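Local coordinates for polymerase X (Deinococcus radiodurans, PDB 2W9M), which probably copies DNA as a family X DNA polymerase with magnesium as cofactor, and holds zinc ions in a PHP-type domain, at residues R500-W505 / L509-N514; A197-V202 / L248-E253. All blocks are in the same frame, centred on the assembly; numbering follows the deposited sequence.

Interactions 1 and 2 lie in different parts of the chain. Their centres are 27 Å apart, and their nearest atoms are about 12 Å apart, so they do not touch. Interaction 2 comes first along the chain. It joins strand 194-203 of the mixed sheet to the turn just after helix 243-249, in the polymerase region. Interaction 1 follows much later and joins helix 499-505 to strand 511-514 of the seven-stranded parallel sheet, in the zinc-binding PHP region. They share no helix, strand or sheet. Interaction 1 is mostly apolar packing with one weak backbone bond. Interaction 2 is a long salt bridge. Each belongs to its own structural unit of this multidomain enzyme.

Interaction 1: R500-W505 / L509-N514; sequences REALRW and LKFAIN
The backbones of Trp505 and Leu509 come together, and Leu509 N gives a weak hydrogen bond to Trp505 O at 3.2 Å, bent to 133°. Three residues separate the two segments, and Leu509 and Lys510 lead into strand 511-514. Trp505 and Leu509 also pack by their side chains. Trp505 CG is anti to the carbonyl carbon (chi1 -77°), which brings the indole against Leu509. CD1 of Leu509 meets it at a slant and sits 3.6 Å from Trp505 CB, and Leu509 CG is 3.9 Å from Trp505 CE3. Trp505 also packs on Leu476 and Glu480 of helix 472-482, and its NE1 has a weak hydrogen bond to Asp473. An alanine at Trp505 would keep CB but is likely to open a gap beside Leu509 and leave Asp473 without this donor. Phe511 reaches back to the helix. Its CE2 is 4.0 Å from Ala502 CB, and its CZ lies 4.0 Å from Ala502 O. The same ring rests on Val486 and Ile488 of the neighbouring strand. All four touching residues are buried. Helix 499-505 connects strands 485-489 and 511-514, a beta-alpha-beta unit at the last strand of the parallel sheet, consistent with the barrel-like PHP fold.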
# COMPACT_ATOMS: atom_id res chain seq x y z
N ARG A 500 3.33 6.02 -12.78
CA ARG A 500 4.02 6.32 -14.03
C ARG A 500 3.47 5.50 -15.17
O ARG A 500 3.31 6.00 -16.28
CB ARG A 500 5.52 6.09 -13.88
CG ARG A 500 6.21 7.16 -13.06
CD ARG A 500 7.53 6.68 -12.49
NE ARG A 500 8.00 7.56 -11.43
CZ ARG A 500 7.64 7.46 -10.16
NH1 ARG A 500 6.80 6.50 -9.78
NH2 ARG A 500 8.11 8.31 -9.26
N GLU A 501 3.16 4.23 -14.91
CA GLU A 501 2.59 3.36 -15.94
C GLU A 501 1.12 3.69 -16.19
O GLU A 501 0.64 3.59 -17.32
CB GLU A 501 2.76 1.89 -15.57
CG GLU A 501 4.21 1.45 -15.44
CD GLU A 501 4.98 1.57 -16.75
OE1 GLU A 501 4.35 1.82 -17.80
OE2 GLU A 501 6.22 1.42 -16.72
N ALA A 502 0.41 4.09 -15.14
CA ALA A 502 -0.97 4.54 -15.26
C ALA A 502 -1.07 5.81 -16.10
O ALA A 502 -2.02 5.98 -16.87
CB ALA A 502 -1.57 4.78 -13.88
N LEU A 503 -0.09 6.69 -15.95
CA LEU A 503 -0.04 7.92 -16.74
C LEU A 503 0.07 7.60 -18.22
O LEU A 503 -0.58 8.24 -19.05
CB LEU A 503 1.15 8.79 -16.30
CG LEU A 503 1.35 10.12 -17.03
CD1 LEU A 503 0.12 11.01 -16.89
CD2 LEU A 503 2.59 10.83 -16.52
N ARG A 504 0.88 6.61 -18.56
CA ARG A 504 1.08 6.22 -19.95
C ARG A 504 -0.13 5.51 -20.55
O ARG A 504 -0.33 5.56 -21.76
CB ARG A 504 2.32 5.32 -20.08
CG ARG A 504 3.64 6.05 -19.94
CD ARG A 504 4.83 5.11 -19.98
NE ARG A 504 4.98 4.46 -21.28
CZ ARG A 504 4.97 3.14 -21.48
NH1 ARG A 504 4.81 2.32 -20.45
NH2 ARG A 504 5.13 2.64 -22.70
N TRP A 505 -0.93 4.86 -19.71
CA TRP A 505 -2.02 4.01 -20.19
C TRP A 505 -3.41 4.57 -19.87
O TRP A 505 -4.41 3.89 -20.10
CB TRP A 505 -1.90 2.60 -19.60
CG TRP A 505 -0.86 1.75 -20.26
CD1 TRP A 505 0.47 1.72 -20.00
CD2 TRP A 505 -1.09 0.78 -21.30
NE1 TRP A 505 1.10 0.80 -20.81
CE2 TRP A 505 0.16 0.21 -21.62
CE3 TRP A 505 -2.23 0.34 -21.98
CZ2 TRP A 505 0.31 -0.78 -22.59
CZ3 TRP A 505 -2.08 -0.64 -22.95
CH2 TRP A 505 -0.83 -1.19 -23.25
N LEU A 509 -6.98 2.08 -20.51
CA LEU A 509 -7.45 1.17 -19.48
C LEU A 509 -8.46 1.82 -18.55
O LEU A 509 -8.49 3.04 -18.39
CB LEU A 509 -6.27 0.64 -18.65
CG LEU A 509 -5.14 -0.06 -19.41
CD1 LEU A 509 -3.92 -0.21 -18.51
CD2 LEU A 509 -5.61 -1.40 -19.92
N LYS A 510 -9.30 0.98 -17.95
CA LYS A 510 -10.08 1.39 -16.79
C LYS A 510 -9.33 0.90 -15.57
O LYS A 510 -8.76 -0.19 -15.58
CB LYS A 510 -11.48 0.79 -16.83
CG LYS A 510 -12.42 1.49 -17.79
CD LYS A 510 -13.88 1.30 -17.38
CE LYS A 510 -14.30 2.32 -16.33
NZ LYS A 510 -13.41 2.30 -15.13
N PHE A 511 -9.31 1.69 -14.51
CA PHE A 511 -8.55 1.33 -13.33
C PHE A 511 -9.46 1.09 -12.13
O PHE A 511 -10.63 1.47 -12.13
CB PHE A 511 -7.53 2.42 -12.99
CG PHE A 511 -6.57 2.70 -14.10
CD1 PHE A 511 -6.88 3.61 -15.09
CD2 PHE A 511 -5.35 2.03 -14.17
CE1 PHE A 511 -6.00 3.87 -16.12
CE2 PHE A 511 -4.46 2.29 -15.19
CZ PHE A 511 -4.79 3.21 -16.17
N ALA A 512 -8.90 0.44 -11.12
CA ALA A 512 -9.59 0.26 -9.86
C ALA A 512 -8.67 0.64 -8.70
O ALA A 512 -7.60 0.05 -8.54
CB ALA A 512 -10.07 -1.19 -9.72
N ILE A 513 -9.06 1.64 -7.92
CA ILE A 513 -8.29 2.03 -6.75
C ILE A 513 -8.74 1.20 -5.55
O ILE A 513 -9.74 1.50 -4.92
CB ILE A 513 -8.43 3.54 -6.44
CG1 ILE A 513 -8.09 4.36 -7.69
CG2 ILE A 513 -7.51 3.94 -5.30
CD1 ILE A 513 -8.34 5.85 -7.52
N ASN A 514 -7.98 0.15 -5.26
CA ASN A 514 -8.35 -0.82 -4.23
C ASN A 514 -7.38 -0.80 -3.05
O ASN A 514 -6.17 -0.78 -3.23
CB ASN A 514 -8.39 -2.23 -4.82
CG ASN A 514 -9.38 -2.35 -5.98
OD1 ASN A 514 -10.22 -1.47 -6.20
ND2 ASN A 514 -9.30 -3.45 -6.73

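Interaction 2: A197-V202 / L248-E253; sequences AAELTV and LLRSGE
Arg250 and Glu199 meet across this contact through their charged ends, with no hydrogen bond between the segments. Arg250 is the first residue past helix 243-249 to leave helical geometry, and its side chain starts out toward strand 194-203. CB and CG pass beside Thr201, with CG 4.5 Å from Thr201 OG1. This is a loose approach. Thr201 OG1 is hydrogen-bonded to Asp247. The chain then folds at chi2 (-71°) and chi3 (-55°), which swings the guanidinium along the strand toward Glu199. NE is still 4.9 Å from Glu199 OE1, and CZ is little closer at 4.8 Å. NH2 at the tip comes nearest, 4.0 Å from Glu199 OE1. This is a long salt bridge. Glu199 OE1 sits far off the plane of the guanidinium, so the two groups attract by charge alone. The carboxylate and guanidinium planes stand 77° apart, and the two side chains cross at about a right angle. Each group has a stronger partner. NH2 of Arg250 forms a salt bridge with Glu234 of the adjacent strand 231-238, and OE2 of Glu199 accepts a hydrogen bond from Asp187 N at helix 186-190. Arg250 also packs on Ala236 of that adjacent strand. Arg250 thus joins the turn after helix 243-249 to the mixed sheet, probably the polymerase palm, mainly through Glu234 and Ala236, with Glu199 as a weaker partner. The chemistry implies attraction between charges at a distance: Glu199 would probably add to the negative field around the arginine, while Glu234 and the backbone N of Asp187 probably hold the two groups in place.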
# COMPACT_ATOMS: atom_id res chain seq x y z
N ALA A 197 11.73 12.43 3.90
CA ALA A 197 11.46 12.97 5.23
C ALA A 197 10.03 13.48 5.37
O ALA A 197 9.34 13.71 4.37
CB ALA A 197 12.44 14.08 5.56
N ALA A 198 9.59 13.65 6.61
CA ALA A 198 8.34 14.35 6.87
C ALA A 198 8.60 15.85 6.72
O ALA A 198 9.15 16.49 7.61
CB ALA A 198 7.84 14.05 8.27
N GLU A 199 8.22 16.39 5.57
CA GLU A 199 8.46 17.80 5.27
C GLU A 199 7.21 18.65 5.48
O GLU A 199 6.11 18.28 5.07
CB GLU A 199 8.97 17.96 3.84
CG GLU A 199 10.42 17.52 3.64
CD GLU A 199 10.78 17.30 2.17
OE1 GLU A 199 11.51 18.15 1.60
OE2 GLU A 199 10.33 16.29 1.59
N LEU A 200 7.40 19.79 6.13
CA LEU A 200 6.30 20.67 6.47
C LEU A 200 6.69 22.09 6.07
O LEU A 200 7.87 22.45 6.04
CB LEU A 200 6.05 20.61 7.98
CG LEU A 200 4.62 20.48 8.50
CD1 LEU A 200 3.88 19.40 7.73
CD2 LEU A 200 4.62 20.16 9.98
N THR A 201 5.71 22.91 5.74
CA THR A 201 5.97 24.31 5.47
C THR A 201 5.17 25.16 6.46
O THR A 201 4.12 24.74 6.95
CB THR A 201 5.65 24.66 4.00
OG1 THR A 201 6.72 25.45 3.45
CG2 THR A 201 4.33 25.39 3.88
N VAL A 202 5.68 26.35 6.77
CA VAL A 202 5.17 27.12 7.91
C VAL A 202 5.52 28.60 7.75
O VAL A 202 6.58 28.94 7.22
CB VAL A 202 5.79 26.57 9.22
CG1 VAL A 202 6.12 27.69 10.19
CG2 VAL A 202 4.87 25.53 9.86
N LEU A 248 6.65 27.02 -3.20
CA LEU A 248 7.08 26.57 -4.52
C LEU A 248 8.44 25.87 -4.43
O LEU A 248 8.62 24.78 -4.96
CB LEU A 248 7.16 27.74 -5.50
CG LEU A 248 5.85 28.22 -6.12
CD1 LEU A 248 6.13 29.31 -7.13
CD2 LEU A 248 5.11 27.07 -6.77
N LEU A 249 9.39 26.51 -3.75
CA LEU A 249 10.74 25.97 -3.65
C LEU A 249 10.81 24.65 -2.89
O LEU A 249 11.64 23.80 -3.20
CB LEU A 249 11.69 27.00 -3.03
CG LEU A 249 12.04 28.18 -3.94
CD1 LEU A 249 12.66 29.30 -3.15
CD2 LEU A 249 12.96 27.75 -5.07
N ARG A 250 9.93 24.47 -1.91
CA ARG A 250 9.92 23.24 -1.12
C ARG A 250 8.92 22.21 -1.67
O ARG A 250 8.25 21.52 -0.90
CB ARG A 250 9.58 23.54 0.35
CG ARG A 250 10.42 24.64 1.01
CD ARG A 250 11.86 24.22 1.26
NE ARG A 250 11.94 22.98 2.03
CZ ARG A 250 13.05 22.53 2.61
NH1 ARG A 250 14.18 23.21 2.51
NH2 ARG A 250 13.03 21.39 3.30
N SER A 251 8.82 22.11 -2.99
CA SER A 251 7.86 21.20 -3.63
C SER A 251 8.33 19.75 -3.86
O SER A 251 7.55 18.83 -3.62
CB SER A 251 7.34 21.79 -4.94
OG SER A 251 6.26 22.67 -4.70
N GLY A 252 9.56 19.54 -4.33
CA GLY A 252 10.51 20.59 -4.62
C GLY A 252 11.59 20.24 -5.63
O GLY A 252 11.39 20.42 -6.83
N GLU A 253 12.71 19.71 -5.15
CA GLU A 253 13.97 19.66 -5.91
C GLU A 253 13.87 19.85 -7.43
O GLU A 253 14.29 20.88 -7.95
CB GLU A 253 14.82 18.44 -5.55
CG GLU A 253 15.73 18.68 -4.34
CD GLU A 253 16.73 17.56 -4.10
OE1 GLU A 253 16.59 16.49 -4.72
OE2 GLU A 253 17.66 17.76 -3.29